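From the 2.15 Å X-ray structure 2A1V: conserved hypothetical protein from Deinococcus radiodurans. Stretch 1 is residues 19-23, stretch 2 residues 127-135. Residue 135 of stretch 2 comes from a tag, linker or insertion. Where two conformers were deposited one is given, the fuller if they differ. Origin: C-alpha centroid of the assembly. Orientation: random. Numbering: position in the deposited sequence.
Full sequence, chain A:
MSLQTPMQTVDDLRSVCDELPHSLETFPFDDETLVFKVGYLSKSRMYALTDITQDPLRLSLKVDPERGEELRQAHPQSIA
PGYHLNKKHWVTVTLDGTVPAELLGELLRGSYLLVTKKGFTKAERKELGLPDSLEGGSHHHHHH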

# COMPACT_ATOMS: atom_id res chain seq x y z
N GLU A 19 8.24 -7.45 5.14
CA GLU A 19 8.05 -8.85 4.71
C GLU A 19 7.81 -9.08 3.20
O GLU A 19 7.71 -10.24 2.77
CB GLU A 19 6.81 -9.41 5.34
CG GLU A 19 6.61 -9.13 6.77
CD GLU A 19 5.17 -9.39 7.10
OE1 GLU A 19 4.38 -9.37 6.09
OE2 GLU A 19 4.82 -9.58 8.30
N LEU A 20 7.62 -7.99 2.45
CA LEU A 20 7.27 -8.08 1.04
C LEU A 20 8.56 -8.06 0.24
O LEU A 20 9.42 -7.21 0.47
CB LEU A 20 6.37 -6.94 0.63
CG LEU A 20 5.15 -6.78 1.52
CD1 LEU A 20 4.33 -5.52 1.20
CD2 LEU A 20 4.32 -8.05 1.46
N PRO A 21 8.73 -9.06 -0.64
CA PRO A 21 9.95 -9.19 -1.42
C PRO A 21 10.23 -7.99 -2.31
O PRO A 21 9.34 -7.50 -3.01
CB PRO A 21 9.70 -10.46 -2.27
CG PRO A 21 8.68 -11.23 -1.47
CD PRO A 21 7.79 -10.17 -0.94
N HIS A 22 11.50 -7.60 -2.28
CA HIS A 22 12.05 -6.47 -3.04
C HIS A 22 11.38 -5.10 -2.78
O HIS A 22 11.26 -4.26 -3.71
CB HIS A 22 12.07 -6.80 -4.50
CG HIS A 22 12.75 -8.08 -4.82
ND1 HIS A 22 14.13 -8.20 -4.83
CD2 HIS A 22 12.25 -9.30 -5.10
CE1 HIS A 22 14.44 -9.44 -5.15
NE2 HIS A 22 13.32 -10.13 -5.32
N SER A 23 10.99 -4.88 -1.52
CA SER A 23 10.39 -3.63 -1.16
C SER A 23 11.51 -2.74 -0.62
O SER A 23 12.50 -3.24 -0.08
CB SER A 23 9.27 -3.78 -0.14
OG SER A 23 8.83 -2.49 0.30
N GLU A 127 12.22 -13.56 -12.68
CA GLU A 127 13.65 -13.30 -12.50
C GLU A 127 13.91 -12.82 -11.11
O GLU A 127 14.68 -13.41 -10.31
CB GLU A 127 14.13 -12.23 -13.47
CG GLU A 127 15.63 -12.29 -13.69
CD GLU A 127 16.28 -10.98 -13.68
OE1 GLU A 127 15.58 -9.96 -13.80
OE2 GLU A 127 17.52 -10.99 -13.58
N LEU A 128 13.18 -11.77 -10.77
CA LEU A 128 13.36 -11.09 -9.53
C LEU A 128 12.80 -11.96 -8.41
O LEU A 128 13.31 -11.97 -7.28
CB LEU A 128 12.65 -9.74 -9.68
CG LEU A 128 12.88 -8.57 -8.77
CD1 LEU A 128 14.32 -8.18 -8.71
CD2 LEU A 128 12.00 -7.46 -9.24
N GLY A 129 11.77 -12.74 -8.73
CA GLY A 129 11.07 -13.53 -7.74
C GLY A 129 9.94 -12.78 -7.04
O GLY A 129 9.80 -12.88 -5.81
N LEU A 130 9.09 -12.09 -7.79
CA LEU A 130 7.91 -11.48 -7.19
C LEU A 130 6.78 -12.50 -7.15
O LEU A 130 6.50 -13.09 -8.17
CB LEU A 130 7.45 -10.28 -8.02
CG LEU A 130 8.51 -9.19 -8.19
CD1 LEU A 130 7.98 -8.07 -9.06
CD2 LEU A 130 9.00 -8.67 -6.82
N PRO A 131 6.13 -12.70 -5.97
CA PRO A 131 5.16 -13.80 -5.88
C PRO A 131 3.77 -13.50 -6.47
O PRO A 131 3.35 -12.35 -6.53
CB PRO A 131 5.09 -14.06 -4.41
CG PRO A 131 5.19 -12.68 -3.83
CD PRO A 131 6.23 -11.99 -4.69
N ASP A 132 3.10 -14.55 -6.95
CA ASP A 132 1.70 -14.47 -7.44
C ASP A 132 0.72 -14.06 -6.33
O ASP A 132 -0.14 -13.24 -6.55
CB ASP A 132 1.24 -15.82 -8.05
CG ASP A 132 -0.19 -15.75 -8.67
OD1 ASP A 132 -0.50 -14.87 -9.52
OD2 ASP A 132 -1.00 -16.62 -8.32
N SER A 133 0.90 -14.64 -5.14
CA SER A 133 0.07 -14.29 -3.95
C SER A 133 0.97 -14.19 -2.73
O SER A 133 2.15 -14.60 -2.78
CB SER A 133 -1.02 -15.35 -3.67
OG SER A 133 -0.45 -16.66 -3.44
N LEU A 134 0.41 -13.68 -1.62
CA LEU A 134 1.12 -13.51 -0.33
C LEU A 134 0.58 -14.41 0.82
O LEU A 134 -0.64 -14.57 1.01
CB LEU A 134 1.10 -12.04 0.14
CG LEU A 134 1.73 -11.03 -0.81
CD1 LEU A 134 1.29 -9.55 -0.55
CD2 LEU A 134 3.24 -11.16 -0.83
N GLU A 135 1.56 -14.98 1.53
CA GLU A 135 1.38 -15.87 2.68
C GLU A 135 1.32 -15.00 3.90
O GLU A 135 1.62 -13.82 3.83
CB GLU A 135 2.60 -16.79 2.86
CG GLU A 135 2.45 -18.25 2.55
CD GLU A 135 3.60 -19.04 3.15
OE1 GLU A 135 4.76 -18.56 2.99
OE2 GLU A 135 3.37 -20.09 3.79

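Residues more than a hundred positions apart in one chain meet here over a small interface, 296 Å² summed over both sides, built mainly from four leucines, two prolines and one histidine that supplies the sole hydrogen bond across it.

E19 opens stretch 1 with its CA-to-CB bond toward stretch 2 but makes no contact. L20 begins the packing. Its CA-to-CB bond runs sideways, yet the extended m,t rotamer carries the branched end inward, so that CD2 of L20 lies 3.9 Å from CD1 of L134. L134, also m,t, points toward stretch 1 and meets it methyl to methyl. L20 is buried, a fitting place for a side chain with no polar group to satisfy.

P21 continues the apolar seam: its CG sits 4.1 Å from CD of P131, ring against ring. Its phi of -61° and psi of 136° also suit the second position of the type II turn from L20 to S23, which is closed by a weak hydrogen bond from S23 N to L20 O (3.4 Å).

H22 holds the third position of that turn with positive phi, and its side chain, chi1 in m, reaches stretch 2. NE2 of H22 donates to O of L128 at 2.7 Å, short but bent, with an N-H...O angle of 131°. The same leucine covers a ring face: CG of L128 stands 3.8 Å from the centroid of the H22 ring, 10° off the normal. One residue thus offers both a backbone acceptor and an apolar lid. CD2 of L130 adds a further apolar contact, 3.7 Å from CD2 of H22.

G129, leaving the helix at phi 87° and psi 47°, suits its place because a CB there would jam against the carbonyl O of L128. S23 then leads the chain out of reach.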